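Putative alpha-galactosidase (Bacteroides fragilis, PDB 4NZJ) probably hydrolyses terminal, non-reducing alpha-D-galactose residues in alpha-D-galactosides, as a member of glycosyl hydrolase family 27. Local coordinates at residues W107-G111 against G361-R365; G280-Y284 against G338-Y344; I299-N303 against L350-S356; M320-G324 against T371-L375. One frame throughout, in Å; residues are numbered along the deposited sequence. Where two conformers were deposited one is given.

Contact 1: W107-G111 against G361-R365; sequences WNTFG and GNDVR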
loop_
_atom_site.group_PDB
_atom_site.type_symbol
_atom_site.label_atom_id
_atom_site.label_comp_id
_atom_site.label_asym_id
_atom_site.label_seq_id
_atom_site.Cartn_x
_atom_site.Cartn_y
_atom_site.Cartn_z
ATOM N N TRP A 107 -10.450 -0.225 10.354
ATOM C CA TRP A 107 -10.565 -0.652 11.748
ATOM C C TRP A 107 -10.348 0.484 12.744
ATOM O O TRP A 107 -11.172 0.705 13.627
ATOM C CB TRP A 107 -9.623 -1.813 12.075
ATOM C CG TRP A 107 -9.784 -2.182 13.496
ATOM C CD1 TRP A 107 -8.907 -1.935 14.517
ATOM C CD2 TRP A 107 -10.937 -2.781 14.092
ATOM N NE1 TRP A 107 -9.434 -2.375 15.706
ATOM C CE2 TRP A 107 -10.679 -2.900 15.474
ATOM C CE3 TRP A 107 -12.160 -3.250 13.587
ATOM C CZ2 TRP A 107 -11.599 -3.467 16.361
ATOM C CZ3 TRP A 107 -13.072 -3.806 14.468
ATOM C CH2 TRP A 107 -12.786 -3.912 15.841
ATOM N N ASN A 108 -9.232 1.195 12.611
ATOM C CA ASN A 108 -8.888 2.218 13.589
ATOM C C ASN A 108 -9.950 3.315 13.676
ATOM O O ASN A 108 -10.275 3.790 14.762
ATOM C CB ASN A 108 -7.523 2.832 13.274
ATOM C CG ASN A 108 -6.984 3.675 14.415
ATOM O OD1 ASN A 108 -6.978 4.906 14.348
ATOM N ND2 ASN A 108 -6.550 3.017 15.480
ATOM N N THR A 109 -10.501 3.701 12.531
ATOM C CA THR A 109 -11.469 4.791 12.496
ATOM C C THR A 109 -12.843 4.366 13.011
ATOM O O THR A 109 -13.471 5.083 13.785
ATOM C CB THR A 109 -11.621 5.351 11.069
ATOM O OG1 THR A 109 -10.362 5.873 10.637
ATOM C CG2 THR A 109 -12.668 6.458 11.024
ATOM N N PHE A 110 -13.315 3.200 12.570
ATOM C CA PHE A 110 -14.721 2.837 12.784
ATOM C C PHE A 110 -14.968 1.623 13.677
ATOM O O PHE A 110 -16.075 1.467 14.207
ATOM C CB PHE A 110 -15.407 2.629 11.432
ATOM C CG PHE A 110 -15.493 3.880 10.603
ATOM C CD1 PHE A 110 -16.233 4.963 11.042
ATOM C CD2 PHE A 110 -14.834 3.974 9.386
ATOM C CE1 PHE A 110 -16.311 6.124 10.288
ATOM C CE2 PHE A 110 -14.916 5.125 8.620
ATOM C CZ PHE A 110 -15.653 6.201 9.073
ATOM N N GLY A 111 -13.961 0.772 13.851
ATOM C CA GLY A 111 -14.087 -0.384 14.742
ATOM C C GLY A 111 -15.326 -1.213 14.448
ATOM O O GLY A 111 -15.552 -1.607 13.300
ATOM N N GLY A 361 -4.533 4.028 8.295
ATOM C CA GLY A 361 -5.493 3.710 9.339
ATOM C C GLY A 361 -6.173 4.937 9.913
ATOM O O GLY A 361 -6.944 4.831 10.848
ATOM N N ASN A 362 -5.899 6.110 9.354
ATOM C CA ASN A 362 -6.506 7.346 9.836
ATOM C C ASN A 362 -7.885 7.536 9.210
ATOM O O ASN A 362 -8.244 6.852 8.238
ATOM C CB ASN A 362 -5.589 8.526 9.489
ATOM C CG ASN A 362 -5.812 9.749 10.367
ATOM O OD1 ASN A 362 -6.760 9.830 11.154
ATOM N ND2 ASN A 362 -4.927 10.725 10.221
ATOM N N ASP A 363 -8.667 8.441 9.787
ATOM C CA ASP A 363 -9.959 8.819 9.229
ATOM C C ASP A 363 -9.690 9.771 8.074
ATOM O O ASP A 363 -9.346 10.932 8.289
ATOM C CB ASP A 363 -10.826 9.495 10.294
ATOM C CG ASP A 363 -12.253 9.778 9.820
ATOM O OD1 ASP A 363 -12.561 9.641 8.614
ATOM O OD2 ASP A 363 -13.089 10.133 10.676
ATOM N N VAL A 364 -9.860 9.288 6.851
ATOM C CA VAL A 364 -9.472 10.072 5.678
ATOM C C VAL A 364 -10.506 11.126 5.263
ATOM O O VAL A 364 -10.293 11.858 4.300
ATOM C CB VAL A 364 -9.083 9.167 4.476
ATOM C CG1 VAL A 364 -7.875 8.308 4.822
ATOM C CG2 VAL A 364 -10.249 8.303 4.034
ATOM N N ARG A 365 -11.613 11.226 6.000
ATOM C CA ARG A 365 -12.647 12.214 5.706
ATOM C C ARG A 365 -12.331 13.613 6.234
ATOM O O ARG A 365 -12.864 14.593 5.712
ATOM C CB ARG A 365 -13.979 11.787 6.315
ATOM C CG ARG A 365 -14.522 10.456 5.819
ATOM C CD ARG A 365 -15.751 10.055 6.616
ATOM N NE ARG A 365 -15.430 9.907 8.034
ATOM C CZ ARG A 365 -16.326 9.811 9.014
ATOM N NH1 ARG A 365 -17.630 9.849 8.765
ATOM N NH2 ARG A 365 -15.903 9.691 10.267
HETATM O O HOH W 1 -9.219 3.487 9.982
#

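Contact 2: G280-Y284 against G338-Y344; sequences GDIWY and GCTQEQY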
loop_
_atom_site.group_PDB
_atom_site.type_symbol
_atom_site.label_atom_id
_atom_site.label_comp_id
_atom_site.label_asym_id
_atom_site.label_seq_id
_atom_site.Cartn_x
_atom_site.Cartn_y
_atom_site.Cartn_z
ATOM N N GLY A 280 1.245 0.592 16.843
ATOM C CA GLY A 280 0.559 1.630 17.581
ATOM C C GLY A 280 0.936 3.004 17.054
ATOM O O GLY A 280 1.939 3.168 16.349
ATOM N N ASP A 281 0.121 3.991 17.407
ATOM C CA ASP A 281 0.397 5.387 17.089
ATOM C C ASP A 281 1.394 5.910 18.124
ATOM O O ASP A 281 1.057 6.684 19.023
ATOM C CB ASP A 281 -0.928 6.163 17.099
ATOM C CG ASP A 281 -0.768 7.635 16.766
ATOM O OD1 ASP A 281 0.233 8.016 16.129
ATOM O OD2 ASP A 281 -1.675 8.410 17.157
ATOM N N ILE A 282 2.640 5.459 17.992
ATOM C CA ILE A 282 3.670 5.704 18.985
ATOM C C ILE A 282 5.047 5.446 18.357
ATOM O O ILE A 282 5.193 4.571 17.501
ATOM C CB ILE A 282 3.434 4.842 20.250
ATOM C CG1 ILE A 282 4.387 5.242 21.373
ATOM C CG2 ILE A 282 3.537 3.356 19.929
ATOM C CD1 ILE A 282 3.973 4.738 22.743
ATOM N N TRP A 283 6.034 6.234 18.764
ATOM C CA TRP A 283 7.353 6.205 18.144
ATOM C C TRP A 283 8.123 4.956 18.571
ATOM O O TRP A 283 8.673 4.242 17.733
ATOM C CB TRP A 283 8.105 7.467 18.526
ATOM C CG TRP A 283 9.390 7.732 17.811
ATOM C CD1 TRP A 283 10.607 7.901 18.385
ATOM C CD2 TRP A 283 9.579 7.923 16.403
ATOM N NE1 TRP A 283 11.553 8.171 17.427
ATOM C CE2 TRP A 283 10.947 8.194 16.201
ATOM C CE3 TRP A 283 8.728 7.889 15.296
ATOM C CZ2 TRP A 283 11.485 8.425 14.935
ATOM C CZ3 TRP A 283 9.263 8.122 14.035
ATOM C CH2 TRP A 283 10.626 8.380 13.866
ATOM N N TYR A 284 8.144 4.703 19.873
ATOM C CA TYR A 284 8.859 3.555 20.432
ATOM C C TYR A 284 7.994 2.828 21.445
ATOM O O TYR A 284 7.511 3.437 22.395
ATOM C CB TYR A 284 10.158 3.985 21.107
ATOM C CG TYR A 284 10.903 2.813 21.721
ATOM C CD1 TYR A 284 10.610 2.377 23.010
ATOM C CD2 TYR A 284 11.864 2.118 20.992
ATOM C CE1 TYR A 284 11.270 1.294 23.569
ATOM C CE2 TYR A 284 12.527 1.032 21.539
ATOM C CZ TYR A 284 12.222 0.618 22.824
ATOM O OH TYR A 284 12.880 -0.458 23.387
ATOM N N GLY A 338 0.248 10.150 20.577
ATOM C CA GLY A 338 0.602 10.138 19.155
ATOM C C GLY A 338 2.050 10.506 18.899
ATOM O O GLY A 338 2.875 10.491 19.812
ATOM N N CYS A 339 2.356 10.827 17.643
ATOM C CA CYS A 339 3.710 11.199 17.235
ATOM C C CYS A 339 3.756 12.641 16.732
ATOM O O CYS A 339 2.722 13.271 16.511
ATOM C CB CYS A 339 4.201 10.261 16.134
ATOM S SG CYS A 339 4.140 8.503 16.583
ATOM N N THR A 340 4.966 13.159 16.547
ATOM C CA THR A 340 5.140 14.495 15.986
ATOM C C THR A 340 4.997 14.452 14.465
ATOM O O THR A 340 5.049 13.383 13.855
ATOM C CB THR A 340 6.518 15.090 16.334
ATOM O OG1 THR A 340 7.540 14.426 15.579
ATOM C CG2 THR A 340 6.808 14.962 17.829
ATOM N N GLN A 341 4.828 15.626 13.859
ATOM C CA GLN A 341 4.707 15.737 12.403
ATOM C C GLN A 341 5.936 15.141 11.718
ATOM O O GLN A 341 5.813 14.390 10.753
ATOM C CB GLN A 341 4.519 17.206 11.991
ATOM C CG GLN A 341 4.553 17.490 10.489
ATOM C CD GLN A 341 3.280 17.089 9.759
ATOM O OE1 GLN A 341 2.239 16.836 10.371
ATOM N NE2 GLN A 341 3.356 17.045 8.431
ATOM N N GLU A 342 7.118 15.483 12.217
ATOM C CA GLU A 342 8.348 14.960 11.628
ATOM C C GLU A 342 8.430 13.444 11.766
ATOM O O GLU A 342 8.863 12.757 10.839
ATOM C CB GLU A 342 9.582 15.605 12.258
ATOM C CG GLU A 342 10.844 15.412 11.426
ATOM C CD GLU A 342 10.828 16.265 10.163
ATOM O OE1 GLU A 342 11.180 17.460 10.259
ATOM O OE2 GLU A 342 10.469 15.749 9.080
ATOM N N GLN A 343 7.990 12.920 12.908
ATOM C CA GLN A 343 7.974 11.471 13.111
ATOM C C GLN A 343 7.038 10.786 12.118
ATOM O O GLN A 343 7.391 9.786 11.511
ATOM C CB GLN A 343 7.585 11.139 14.545
ATOM C CG GLN A 343 8.724 11.355 15.518
ATOM C CD GLN A 343 8.309 11.249 16.961
ATOM O OE1 GLN A 343 7.128 11.337 17.293
ATOM N NE2 GLN A 343 9.292 11.095 17.842
ATOM N N TYR A 344 5.846 11.344 11.939
ATOM C CA TYR A 344 4.926 10.833 10.929
ATOM C C TYR A 344 5.509 10.881 9.508
ATOM O O TYR A 344 5.329 9.955 8.733
ATOM C CB TYR A 344 3.599 11.589 10.961
ATOM C CG TYR A 344 2.706 11.258 12.137
ATOM C CD1 TYR A 344 2.521 9.941 12.563
ATOM C CD2 TYR A 344 2.011 12.263 12.797
ATOM C CE1 TYR A 344 1.680 9.647 13.627
ATOM C CE2 TYR A 344 1.171 11.977 13.860
ATOM C CZ TYR A 344 1.007 10.668 14.270
ATOM O OH TYR A 344 0.175 10.398 15.332
HETATM O O HOH W 2 5.421 8.530 20.473
#

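Contact 3: I299-N303 against L350-S356; sequences ILEIN and LWCMMAS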
loop_
_atom_site.group_PDB
_atom_site.type_symbol
_atom_site.label_atom_id
_atom_site.label_comp_id
_atom_site.label_asym_id
_atom_site.label_seq_id
_atom_site.Cartn_x
_atom_site.Cartn_y
_atom_site.Cartn_z
ATOM N N ILE A 299 9.058 -1.666 14.661
ATOM C CA ILE A 299 8.704 -2.374 13.449
ATOM C C ILE A 299 9.808 -2.211 12.388
ATOM O O ILE A 299 10.072 -3.140 11.637
ATOM C CB ILE A 299 7.298 -1.971 12.948
ATOM C CG1 ILE A 299 6.257 -2.586 13.897
ATOM C CG2 ILE A 299 7.073 -2.449 11.521
ATOM C CD1 ILE A 299 4.820 -2.222 13.616
ATOM N N LEU A 300 10.472 -1.057 12.357
ATOM C CA LEU A 300 11.645 -0.872 11.489
ATOM C C LEU A 300 12.718 -1.914 11.774
ATOM O O LEU A 300 13.292 -2.479 10.849
ATOM C CB LEU A 300 12.253 0.521 11.652
ATOM C CG LEU A 300 11.438 1.671 11.078
ATOM C CD1 LEU A 300 12.096 2.999 11.431
ATOM C CD2 LEU A 300 11.282 1.520 9.571
ATOM N N GLU A 301 12.988 -2.158 13.051
ATOM C CA GLU A 301 13.997 -3.141 13.440
ATOM C C GLU A 301 13.629 -4.543 12.956
ATOM O O GLU A 301 14.501 -5.316 12.560
ATOM C CB GLU A 301 14.195 -3.169 14.961
ATOM C CG GLU A 301 14.743 -1.886 15.581
ATOM C CD GLU A 301 16.104 -1.453 15.040
ATOM O OE1 GLU A 301 16.937 -2.309 14.680
ATOM O OE2 GLU A 301 16.357 -0.232 14.973
ATOM N N ILE A 302 12.343 -4.868 13.007
ATOM C CA ILE A 302 11.858 -6.174 12.566
ATOM C C ILE A 302 11.965 -6.341 11.049
ATOM O O ILE A 302 12.418 -7.381 10.564
ATOM C CB ILE A 302 10.403 -6.422 13.039
ATOM C CG1 ILE A 302 10.373 -6.545 14.569
ATOM C CG2 ILE A 302 9.820 -7.673 12.381
ATOM C CD1 ILE A 302 8.981 -6.471 15.168
ATOM N N ASN A 303 11.557 -5.318 10.307
ATOM C CA ASN A 303 11.529 -5.408 8.854
ATOM C C ASN A 303 12.904 -5.261 8.204
ATOM O O ASN A 303 13.116 -5.767 7.110
ATOM C CB ASN A 303 10.572 -4.363 8.272
ATOM C CG ASN A 303 9.969 -4.795 6.945
ATOM O OD1 ASN A 303 9.831 -5.985 6.674
ATOM N ND2 ASN A 303 9.592 -3.818 6.112
ATOM N N LEU A 350 9.910 5.945 5.269
ATOM C CA LEU A 350 10.543 4.638 5.389
ATOM C C LEU A 350 9.631 3.520 4.886
ATOM O O LEU A 350 10.103 2.578 4.268
ATOM C CB LEU A 350 11.013 4.406 6.828
ATOM C CG LEU A 350 12.212 5.307 7.197
ATOM C CD1 LEU A 350 12.474 5.295 8.693
ATOM C CD2 LEU A 350 13.465 4.912 6.414
ATOM N N TRP A 351 8.327 3.631 5.128
ATOM C CA TRP A 351 7.366 2.706 4.506
ATOM C C TRP A 351 7.503 2.780 2.970
ATOM O O TRP A 351 7.434 1.762 2.276
ATOM C CB TRP A 351 5.935 3.036 4.940
ATOM C CG TRP A 351 5.393 2.247 6.126
ATOM C CD1 TRP A 351 4.213 1.570 6.162
ATOM C CD2 TRP A 351 5.994 2.069 7.424
ATOM N NE1 TRP A 351 4.024 0.998 7.392
ATOM C CE2 TRP A 351 5.105 1.274 8.185
ATOM C CE3 TRP A 351 7.188 2.501 8.020
ATOM C CZ2 TRP A 351 5.377 0.890 9.508
ATOM C CZ3 TRP A 351 7.452 2.127 9.342
ATOM C CH2 TRP A 351 6.550 1.325 10.066
ATOM N N CYS A 352 7.732 3.975 2.433
ATOM C CA CYS A 352 7.955 4.099 0.997
ATOM C C CYS A 352 9.241 3.390 0.572
ATOM O O CYS A 352 9.238 2.583 -0.360
ATOM C CB CYS A 352 7.962 5.568 0.555
ATOM S SG CYS A 352 6.309 6.300 0.527
HETATM N N MSE A 353 10.336 3.675 1.275
HETATM C CA MSE A 353 11.637 3.052 0.978
HETATM C C MSE A 353 11.621 1.550 1.089
HETATM O O MSE A 353 12.307 0.871 0.332
HETATM C CB MSE A 353 12.714 3.560 1.940
HETATM C CG MSE A 353 13.064 5.031 1.731
HETATM SE SE MSE A 353 14.097 5.330 0.097
HETATM C CE MSE A 353 15.773 4.469 0.663
HETATM N N MSE A 354 10.850 1.019 2.037
HETATM C CA MSE A 354 10.794 -0.436 2.282
HETATM C C MSE A 354 9.831 -1.162 1.363
HETATM O O MSE A 354 9.597 -2.358 1.534
HETATM C CB MSE A 354 10.410 -0.686 3.741
HETATM C CG MSE A 354 11.508 -0.220 4.700
HETATM SE SE MSE A 354 11.097 -0.685 6.575
HETATM C CE MSE A 354 9.281 0.046 6.704
ATOM N N ALA A 355 9.294 -0.465 0.359
ATOM C CA ALA A 355 8.311 -1.048 -0.554
ATOM C C ALA A 355 7.183 -1.691 0.253
ATOM O O ALA A 355 6.743 -2.810 -0.040
ATOM C CB ALA A 355 8.971 -2.053 -1.494
ATOM N N SER A 356 6.713 -0.958 1.256
ATOM C CA SER A 356 5.649 -1.424 2.132
ATOM C C SER A 356 4.293 -1.111 1.532
ATOM O O SER A 356 4.144 -0.122 0.814
ATOM C CB SER A 356 5.741 -0.730 3.488
ATOM O OG SER A 356 6.999 -0.937 4.088
HETATM O O HOH W 3 7.974 -3.504 3.672
#

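Contact 4: M320-G324 against T371-L375; sequences MLVVG and TLKIL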
loop_
_atom_site.group_PDB
_atom_site.type_symbol
_atom_site.label_atom_id
_atom_site.label_comp_id
_atom_site.label_asym_id
_atom_site.label_seq_id
_atom_site.Cartn_x
_atom_site.Cartn_y
_atom_site.Cartn_z
HETATM N N MSE A 320 -0.211 -0.748 9.296
HETATM C CA MSE A 320 -0.793 0.491 8.786
HETATM C C MSE A 320 0.058 1.724 8.950
HETATM O O MSE A 320 0.935 1.804 9.803
HETATM C CB MSE A 320 -2.131 0.721 9.482
HETATM C CG MSE A 320 -1.975 0.820 10.993
HETATM SE SE MSE A 320 -3.653 1.513 11.730
HETATM C CE MSE A 320 -3.173 1.510 13.641
ATOM N N LEU A 321 -0.215 2.702 8.088
ATOM C CA LEU A 321 0.294 4.044 8.267
ATOM C C LEU A 321 -0.536 4.738 9.353
ATOM O O LEU A 321 -1.752 4.865 9.222
ATOM C CB LEU A 321 0.207 4.846 6.972
ATOM C CG LEU A 321 1.149 4.414 5.852
ATOM C CD1 LEU A 321 0.734 5.059 4.543
ATOM C CD2 LEU A 321 2.587 4.755 6.197
ATOM N N VAL A 322 0.124 5.178 10.419
ATOM C CA VAL A 322 -0.513 5.911 11.506
ATOM C C VAL A 322 -0.392 7.430 11.320
ATOM O O VAL A 322 -0.770 8.192 12.198
ATOM C CB VAL A 322 0.070 5.498 12.878
ATOM C CG1 VAL A 322 -0.205 4.023 13.136
ATOM C CG2 VAL A 322 1.565 5.776 12.956
ATOM N N VAL A 323 0.129 7.847 10.166
ATOM C CA VAL A 323 0.288 9.259 9.820
ATOM C C VAL A 323 -0.961 10.065 10.161
ATOM O O VAL A 323 -2.047 9.781 9.664
ATOM C CB VAL A 323 0.601 9.435 8.313
ATOM C CG1 VAL A 323 0.694 10.910 7.951
ATOM C CG2 VAL A 323 1.882 8.701 7.945
ATOM N N GLY A 324 -0.780 11.060 11.022
ATOM C CA GLY A 324 -1.815 12.032 11.339
ATOM C C GLY A 324 -2.834 11.617 12.385
ATOM O O GLY A 324 -3.695 12.420 12.743
ATOM N N THR A 371 -1.211 16.530 7.255
ATOM C CA THR A 371 -1.299 15.083 7.112
ATOM C C THR A 371 -1.337 14.693 5.633
ATOM O O THR A 371 -0.647 13.777 5.211
ATOM C CB THR A 371 -2.528 14.531 7.867
ATOM O OG1 THR A 371 -2.379 14.824 9.263
ATOM C CG2 THR A 371 -2.687 13.042 7.670
ATOM N N LEU A 372 -2.137 15.407 4.846
ATOM C CA LEU A 372 -2.212 15.139 3.413
ATOM C C LEU A 372 -0.896 15.477 2.702
ATOM O O LEU A 372 -0.538 14.813 1.736
ATOM C CB LEU A 372 -3.398 15.877 2.783
ATOM C CG LEU A 372 -4.728 15.182 3.101
ATOM C CD1 LEU A 372 -5.892 16.140 2.975
ATOM C CD2 LEU A 372 -4.950 13.965 2.218
ATOM N N LYS A 373 -0.159 16.465 3.204
ATOM C CA LYS A 373 1.139 16.802 2.617
ATOM C C LYS A 373 2.075 15.598 2.677
ATOM O O LYS A 373 2.858 15.360 1.756
ATOM C CB LYS A 373 1.770 18.015 3.323
ATOM C CG LYS A 373 3.110 18.456 2.745
ATOM C CD LYS A 373 3.674 19.653 3.500
ATOM N N ILE A 374 1.984 14.835 3.761
ATOM C CA ILE A 374 2.779 13.628 3.911
ATOM C C ILE A 374 2.248 12.520 3.000
ATOM O O ILE A 374 2.986 11.974 2.179
ATOM C CB ILE A 374 2.803 13.141 5.375
ATOM C CG1 ILE A 374 3.494 14.182 6.264
ATOM C CG2 ILE A 374 3.487 11.784 5.466
ATOM C CD1 ILE A 374 3.286 13.964 7.750
ATOM N N LEU A 375 0.964 12.193 3.136
ATOM C CA LEU A 375 0.386 11.043 2.433
ATOM C C LEU A 375 0.353 11.189 0.908
ATOM O O LEU A 375 0.275 10.187 0.194
ATOM C CB LEU A 375 -1.024 10.764 2.955
ATOM C CG LEU A 375 -1.120 10.314 4.409
ATOM C CD1 LEU A 375 -2.579 10.215 4.806
ATOM C CD2 LEU A 375 -0.427 8.976 4.605
HETATM O O HOH W 4 -3.202 15.389 12.448
#

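Contact 1: W107-G111 against G361-R365
An Asx turn at Asp363, in the loop beyond the last strand of the TIM barrel, packs against Thr109 of the short helix 107-110. With chi1 of Thr109 at -61°, CG2 lies anti to the backbone N and is turned to the Asp363 carboxylate, 3.6 Å from Asp363 CG. The two side chains cross at about a right angle. The other branch of Thr109 is polar. Its OG1 donates to water 1 over 2.7 Å, and this water donates in turn to Gly361 O over 2.8 Å, joining helix and loop. Gly361 O is also approached by Asn108 CB at 3.2 Å. This is where the first and the eighth strand lie side by side and close the barrel: helix 107-110 follows strand 102-105, and the loop follows strand 358-360. Both segments therefore sit at the C-terminal ends of their strands. Asn362 O adds a further tie, accepting from Trp104 NE1 of strand 102-105. Further out, Arg365 folds back on Asp363 in a side-on salt bridge. NE reaches OD1 of Asp363 at 2.9 Å in a nearly straight bond (173°), on the syn lone pair. NH2 reaches Asp363 OD2 at 2.9 Å. These two bonds fix the rotation of the guanidinium, and one of its faces receives Phe110 CZ, 3.6 Å above the plane. The ring is turned 66° from the guanidinium. The Asx turn itself is the bond from Arg365 N to Asp363 OD1, 3.2 Å long, which meets that oxygen from above the carboxylate plane. Arg365 NH1 bonds to Gln121 OE1 of helix 116-128.

Contact 2: G280-Y284 against G338-Y344
Gln343 lies over the indole of Trp283 while also closing a capping box with Thr340 at the start of helix 341-353. In the box, Thr340 OG1 accepts from Gln343 N, and Gln343 OE1 accepts from Thr340 N at 2.9 Å. Chi1 of Gln343 (-77°) sets CG over the six-membered ring, and the extended chi2 (171°) carries the amide on along the same face. CG sits 3.5 Å from the centroid of the six-membered ring of Trp283, a CH-pi contact close to the ring normal. NE2 lies over the five-membered part, 3.4 Å from Trp283 CG, with the amide plane only 15° from the ring plane. The amide is therefore fixed at both sides: its oxygen by the cap and its nitrogen side by the stack. Trp283 also meets Tyr466 edge-to-face. The second junction is between Asp281, at the centre of an inverse gamma turn, and Tyr344. Asp281 CG is anti to the backbone N, which carries the carboxylate to the edge of the Tyr344 ring. Tyr344 OH donates to the syn lone pair of Asp281 OD1 at 2.5 Å, and accepts from Cys339 N at 3.2 Å. It is also hydrogen-bonded to Asp326 N, and Asp281 OD2 to Gly327 N. Water 2 accepts from Trp283 N at 2.9 Å and donates to Gly338 O.

Contact 3: I299-N303 against L350-S356
The C-terminal turns of helices 296-303 and 341-353 lie at an even spacing here, since the CA atoms of Leu300 and Leu350, and those of Asn303 and Met354, are both 8.3 Å apart. Leu300 is central. Its CD1 touches Leu350 CD1 at 3.6 Å, and its CD2 meets both Trp351 CZ3 and the selenium of Met354, a selenomethionine, at 3.7 Å from the latter. Ile299 CG2 adds a looser contact at Trp351 CH2, 4.1 Å away. Met354 is bent at its last torsion (chi3 -51°), which turns CE back over one face of the Trp351 ring. Its SE also lies 3.5 Å from Asn303 ND2. Trp351 NE1 is hydrogen-bonded to Asp319 O. The second helix ends in a Schellman motif with Ala355 at the C-prime position. Both helices belong to the TIM-barrel domain and pack next to the C-terminal beta domain, whose Phe418 touches Leu300 and Leu350. Water 3 accepts from Asn303 ND2 at 2.9 Å, is hydrogen-bonded to Ser356 OG at 2.8 Å, and lies close to Met354 O. Asn303 OD1 is weakly bonded to Gln391 NE2. The direct contact is apolar apart from the Asn303 amide beside the selenium, so ND2 reaches the turn after the second helix through one water.

Contact 4: M320-G324 against T371-L375
Val323 has CG1 anti to its own backbone N (chi1 177°), which sends that methyl in between Thr371, Ile374 and Leu375 of helix 369-375. In Ile374 the CG2 branch is likewise anti to N (chi1 -64° for CG1), and it meets Val323 CG1 at 3.8 Å. Thr371 CG2 stands 4.0 Å from the same methyl, Val323 CG1. Leu375 contributes CD2, which lies 3.9 Å from Val323 CB and 4.1 Å from Leu321 CD1, so that one methyl touches both Val323 and Leu321. Val323 and Leu375 run antiparallel, side by side. The loop follows strand 315-317, the seventh of the TIM barrel, and the helix comes after strand 358-360, the eighth. The packing therefore joins the connections that leave two successive strands, and it is largely buried. Leu321 also touches Trp351 and His347 of helix 341-353, while Ile374 touches Phe348, so that helix flanks the same cluster. At the polar end the loop backbone comes near the Thr371 hydroxyl, with Gly324 CA 3.5 Å from Thr371 OG1. Gly324 has positive phi (83°), which turns the loop at this point. Water 4 donates to Gly324 O at 3.0 Å and, more weakly, to Thr371 OG1. That hydroxyl is hydrogen-bonded to Asn368 OD1.

Contact 4 touches each of the other three. It joins contact 1 through probable hydrogen bonds of Gly361 N to Leu321 O (3.0 Å) and Asn362 ND2 to Val323 O (3.1 Å). Contact 2 packs on it where Tyr344 CD1 lies 3.6 Å from Val323 CA, and contact 3 where Trp351 CD1 lies 3.6 Å from Leu321 CD2. Contacts 2 and 3 share helix 341-353, with nearest atoms about 6 Å apart. Contacts 1 and 3 are the most distant pair, with centres about 22 Å apart. All lie in the barrel domain. Loops at the C-terminal ends of the strands, as in contact 1, usually frame the active site of such barrels.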